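Local atomic coordinates of formiminoglutamase (Trypanosoma cruzi, PDB entry 4MYK), a protein that hydrolyses N-formimino-L-glutamate to glutamate and formamide, using a manganese-dependent, arginase-like active site. Residues 141-146 against 181-186; 233-238 against 275-280. The protein carries 1 engineered substitution. One frame throughout, in Å; residues are numbered along the deposited sequence.

Interaction 1 of 2, residues 141-146 against 181-186; sequences GVINVD and VEFACQ. With MN (manganese (II) ion), chain C.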
# COMPACT_ATOMS: atom_id res chain seq x y z
N GLY A 141 -12.53 -17.24 -26.20
CA GLY A 141 -11.86 -15.99 -25.89
C GLY A 141 -10.94 -16.15 -24.68
O GLY A 141 -11.16 -16.99 -23.82
N VAL A 142 -9.89 -15.34 -24.63
CA VAL A 142 -8.91 -15.44 -23.54
C VAL A 142 -8.45 -14.05 -23.06
O VAL A 142 -8.08 -13.19 -23.87
CB VAL A 142 -7.67 -16.29 -23.95
CG1 VAL A 142 -6.63 -16.36 -22.80
CG2 VAL A 142 -8.09 -17.68 -24.39
N ILE A 143 -8.47 -13.85 -21.74
CA ILE A 143 -7.87 -12.65 -21.16
C ILE A 143 -6.75 -13.00 -20.16
O ILE A 143 -6.95 -13.79 -19.23
CB ILE A 143 -8.92 -11.69 -20.53
CG1 ILE A 143 -8.22 -10.50 -19.85
CG2 ILE A 143 -9.86 -12.42 -19.57
CD1 ILE A 143 -9.19 -9.43 -19.36
N ASN A 144 -5.57 -12.43 -20.39
CA ASN A 144 -4.44 -12.57 -19.47
C ASN A 144 -4.28 -11.29 -18.64
O ASN A 144 -3.79 -10.26 -19.15
CB ASN A 144 -3.15 -12.91 -20.26
CG ASN A 144 -1.92 -13.11 -19.36
OD1 ASN A 144 -2.03 -13.52 -18.20
ND2 ASN A 144 -0.75 -12.82 -19.89
N VAL A 145 -4.72 -11.36 -17.39
CA VAL A 145 -4.46 -10.32 -16.39
C VAL A 145 -3.06 -10.56 -15.82
O VAL A 145 -2.83 -11.56 -15.10
CB VAL A 145 -5.49 -10.35 -15.23
CG1 VAL A 145 -5.21 -9.20 -14.23
CG2 VAL A 145 -6.91 -10.28 -15.77
N ASP A 146 -2.14 -9.66 -16.13
CA ASP A 146 -0.74 -9.93 -15.91
C ASP A 146 0.04 -8.66 -16.14
O ASP A 146 -0.17 -7.97 -17.13
CB ASP A 146 -0.29 -11.01 -16.89
CG ASP A 146 1.01 -11.63 -16.52
OD1 ASP A 146 1.69 -11.11 -15.61
OD2 ASP A 146 1.35 -12.66 -17.14
N VAL A 181 -6.81 -10.72 -25.00
CA VAL A 181 -6.48 -9.46 -24.35
C VAL A 181 -5.40 -9.65 -23.27
O VAL A 181 -5.50 -10.54 -22.43
CB VAL A 181 -7.72 -8.77 -23.75
CG1 VAL A 181 -7.32 -7.50 -23.02
CG2 VAL A 181 -8.74 -8.48 -24.83
N GLU A 182 -4.37 -8.82 -23.35
CA GLU A 182 -3.39 -8.68 -22.28
C GLU A 182 -3.89 -7.54 -21.42
O GLU A 182 -4.02 -6.41 -21.89
CB GLU A 182 -2.02 -8.32 -22.85
CG GLU A 182 -1.43 -9.37 -23.78
CD GLU A 182 -0.70 -10.49 -23.05
OE1 GLU A 182 -0.98 -10.73 -21.86
OE2 GLU A 182 0.15 -11.15 -23.68
N PHE A 183 -4.19 -7.83 -20.16
CA PHE A 183 -4.86 -6.87 -19.30
C PHE A 183 -3.99 -6.42 -18.13
O PHE A 183 -3.50 -7.25 -17.37
CB PHE A 183 -6.15 -7.48 -18.76
CG PHE A 183 -7.09 -6.47 -18.18
CD1 PHE A 183 -7.00 -6.11 -16.84
CD2 PHE A 183 -8.05 -5.87 -18.98
CE1 PHE A 183 -7.85 -5.17 -16.31
CE2 PHE A 183 -8.91 -4.93 -18.44
CZ PHE A 183 -8.81 -4.58 -17.11
N ALA A 184 -3.81 -5.11 -18.02
CA ALA A 184 -3.01 -4.51 -16.94
C ALA A 184 -1.54 -4.84 -17.07
O ALA A 184 -0.83 -4.95 -16.07
CB ALA A 184 -3.53 -4.94 -15.58
N CYS A 185 -1.08 -5.03 -18.30
CA CYS A 185 0.34 -5.20 -18.55
C CYS A 185 1.09 -3.87 -18.37
O CYS A 185 0.50 -2.79 -18.50
CB CYS A 185 0.57 -5.79 -19.95
SG CYS A 185 -0.37 -4.97 -21.25
N GLN A 186 2.38 -3.97 -18.06
CA GLN A 186 3.19 -2.80 -17.70
C GLN A 186 4.32 -2.54 -18.72
O GLN A 186 5.16 -3.41 -18.93
CB GLN A 186 3.73 -2.97 -16.28
CG GLN A 186 2.62 -2.96 -15.26
CD GLN A 186 3.11 -3.01 -13.83
OE1 GLN A 186 4.22 -2.60 -13.52
NE2 GLN A 186 2.27 -3.52 -12.93
MN MN C . 3.19 -11.94 -14.28
O HOH W 1 -0.85 -8.64 -19.90
O HOH W 2 4.43 -13.61 -15.48
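Ile143 and Phe183 make the tight side of this contact. The two side chains run alongside each other in the same direction, and Ile143 CD1 comes within 3.7 Å of Phe183 CB while also meeting ring atoms CG and CD2. Ile143 CG1 is anti to the backbone N (chi1 176°), a position 3.8 Å from Phe183 CB. Val145 CG2 fits more loosely against the same Phe183 CB, at 4.2 Å, and helix 216-227 packs over Ile143 and Phe183. Strands 141-145 and 181-183 run parallel, neighbours in the eight-stranded sheet of the arginase/deacetylase α/β fold. They are joined by backbone bonds such as Phe183 N to Asn144 O, 2.7 Å. Where the Ile143 face is closely packed and apolar, the face bearing Asn144 and Glu182 meets through polar groups and a water. Asn144 ND2 donates to the syn lone pair of Glu182 OE1 at 2.9 Å, the amide and carboxylate planes 50° apart. A bend at chi2 (-84°) turns Glu182 CD back toward Asn144. The water lies between Glu182 OE1 and Asp146 O, 2.9 Å from each. Just past the last bridge, Asp146 N still reaches Phe183 O, and Asp146 OD1 binds manganese at 2.2 Å.

Interaction 2 of 2, residues 233-238 against 275-280; sequences FSFDVD and MMMDMS. With MN (manganese (II) ion), chain C.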
# COMPACT_ATOMS: atom_id res chain seq x y z
N PHE A 233 -10.79 -16.73 -18.01
CA PHE A 233 -10.37 -15.62 -17.16
C PHE A 233 -9.11 -16.02 -16.39
O PHE A 233 -9.18 -16.71 -15.38
CB PHE A 233 -11.50 -15.21 -16.20
CG PHE A 233 -11.24 -13.94 -15.43
CD1 PHE A 233 -10.89 -12.76 -16.09
CD2 PHE A 233 -11.35 -13.92 -14.04
CE1 PHE A 233 -10.65 -11.59 -15.36
CE2 PHE A 233 -11.12 -12.75 -13.33
CZ PHE A 233 -10.77 -11.59 -13.99
N SER A 234 -7.96 -15.59 -16.91
CA SER A 234 -6.65 -15.98 -16.39
C SER A 234 -6.04 -14.84 -15.58
O SER A 234 -5.70 -13.79 -16.13
CB SER A 234 -5.71 -16.36 -17.54
OG SER A 234 -4.51 -16.95 -17.07
N PHE A 235 -5.91 -15.05 -14.28
CA PHE A 235 -5.50 -13.97 -13.38
C PHE A 235 -4.15 -14.20 -12.73
O PHE A 235 -4.07 -14.82 -11.67
CB PHE A 235 -6.54 -13.77 -12.28
CG PHE A 235 -6.62 -12.36 -11.78
CD1 PHE A 235 -5.47 -11.66 -11.46
CD2 PHE A 235 -7.85 -11.72 -11.63
CE1 PHE A 235 -5.54 -10.36 -11.00
CE2 PHE A 235 -7.92 -10.42 -11.16
CZ PHE A 235 -6.77 -9.74 -10.85
N ASP A 236 -3.09 -13.67 -13.34
CA ASP A 236 -1.77 -13.69 -12.71
C ASP A 236 -1.79 -12.69 -11.58
O ASP A 236 -2.02 -11.51 -11.81
CB ASP A 236 -0.68 -13.33 -13.72
CG ASP A 236 0.73 -13.39 -13.12
OD1 ASP A 236 0.90 -13.25 -11.89
OD2 ASP A 236 1.68 -13.58 -13.89
N VAL A 237 -1.57 -13.15 -10.35
CA VAL A 237 -1.70 -12.25 -9.20
C VAL A 237 -0.52 -11.27 -9.02
O VAL A 237 -0.60 -10.34 -8.20
CB VAL A 237 -2.04 -13.02 -7.89
CG1 VAL A 237 -3.39 -13.70 -8.02
CG2 VAL A 237 -0.96 -14.03 -7.55
N ASP A 238 0.55 -11.45 -9.80
CA ASP A 238 1.65 -10.49 -9.78
C ASP A 238 1.31 -9.25 -10.62
O ASP A 238 2.16 -8.39 -10.87
CB ASP A 238 2.99 -11.13 -10.18
CG ASP A 238 3.12 -11.38 -11.68
OD1 ASP A 238 2.37 -10.76 -12.47
OD2 ASP A 238 3.99 -12.19 -12.06
N MET A 275 -16.10 -18.90 -18.72
CA MET A 275 -16.36 -20.33 -18.56
C MET A 275 -15.33 -21.07 -17.71
O MET A 275 -15.55 -22.22 -17.30
CB MET A 275 -16.54 -20.99 -19.93
CG MET A 275 -17.64 -20.34 -20.78
SD MET A 275 -19.27 -20.42 -20.02
CE MET A 275 -19.56 -22.19 -20.10
N MET A 276 -14.21 -20.42 -17.44
CA MET A 276 -13.27 -20.95 -16.47
C MET A 276 -12.35 -19.84 -16.02
O MET A 276 -12.33 -18.76 -16.58
CB MET A 276 -12.46 -22.13 -17.01
CG MET A 276 -11.23 -21.75 -17.82
SD MET A 276 -10.05 -23.12 -18.08
CE MET A 276 -9.21 -23.15 -16.50
N MET A 277 -11.58 -20.14 -14.98
CA MET A 277 -10.70 -19.17 -14.37
C MET A 277 -9.47 -19.88 -13.84
O MET A 277 -9.58 -21.00 -13.34
CB MET A 277 -11.41 -18.46 -13.21
CG MET A 277 -10.45 -17.73 -12.30
SD MET A 277 -11.22 -16.52 -11.23
CE MET A 277 -9.76 -15.61 -10.72
N ASP A 278 -8.31 -19.26 -13.99
CA ASP A 278 -7.14 -19.73 -13.26
C ASP A 278 -6.46 -18.56 -12.57
O ASP A 278 -6.72 -17.40 -12.90
CB ASP A 278 -6.19 -20.61 -14.11
CG ASP A 278 -5.24 -19.82 -15.01
OD1 ASP A 278 -5.30 -18.57 -15.05
OD2 ASP A 278 -4.41 -20.46 -15.69
N MET A 279 -5.62 -18.87 -11.58
CA MET A 279 -5.00 -17.86 -10.74
C MET A 279 -3.57 -18.30 -10.56
O MET A 279 -3.33 -19.38 -10.03
CB MET A 279 -5.70 -17.79 -9.39
CG MET A 279 -5.23 -16.67 -8.48
SD MET A 279 -6.16 -16.61 -6.92
CE MET A 279 -7.82 -16.29 -7.55
N SER A 280 -2.64 -17.48 -11.01
CA SER A 280 -1.23 -17.88 -11.11
C SER A 280 -0.31 -17.05 -10.25
O SER A 280 -0.60 -15.91 -9.95
CB SER A 280 -0.75 -17.77 -12.56
OG SER A 280 -1.23 -18.84 -13.34
MN MN C . 3.19 -11.94 -14.28
O HOH W 2 4.43 -13.61 -15.48
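The rings of Phe233 and Phe235 stand on the same side of the sheet as Met277, which serves both. Its sulfur sits at the edge of the Phe233 ring rather than over a face, SD 3.8 Å from CD2 and 79° off the ring normal, a Met-aromatic contact. The Met277 chain stays extended beyond CG and carries its methyl CE to 4.0 Å from Phe235 CB, approaching that ring obliquely. Further along, the Met279 and Val237 side chains cross at a slant, with Met279 CG 3.5 Å from Val237 CG1.

The flat groups on the opposite side are carboxylates. Asp278 has CG between the backbone N and the carbonyl carbon (chi1 82°), and its OD1 takes the hydroxyl of Ser234 on the syn side, Ser234 OG to Asp278 OD1 being 2.7 Å. The other oxygen, OD2, is held by Ser125 and Asn128. Asp236 divides its two oxygens: OD2 binds manganese at 2.3 Å, while OD1 accepts Asp238 N on the anti side at 2.8 Å. That bond closes an Asx turn leading into Asp238, whose OD1 and OD2 both bind the same metal ion.

Five backbone bonds tie the parallel strands in register, from Phe233 N to Met276 O up to Val237 N to Ser280 O, the last 3.0 Å long and nearly straight at 174°. It extends the pairing one residue beyond Asp236, into the 3-10 turn.

The two strands belong to a beta-alpha-beta unit, and its helix 258-270 packs on Phe233, Phe235 and Met277. Helix 290-306 meets Phe235, Val237 and Met279 through Met298. Strand 114-119 flanks 274-280, and strand 141-145 flanks 231-236 on its other edge.

Interactions 1 and 2 are centred 10 Å apart in one sheet and meet where strand 141-145 borders strand 231-236. Two probable backbone bonds join them, Val145 N to Ser234 O at 2.9 Å and Val145 O to Asp236 N at 2.8 Å. Their apolar sides run together through Val145 CG1, 3.4 Å from Phe235 CE1. At the C-terminal ends of these strands, Asp146 from 141-146 and Asp236 and Asp238 from 233-238 converge on one manganese ion, which His148 and a water also bind. Asp146 and Asp236 further join Asn122 on the second manganese. The strand pairing places these ligand-bearing ends next to each other.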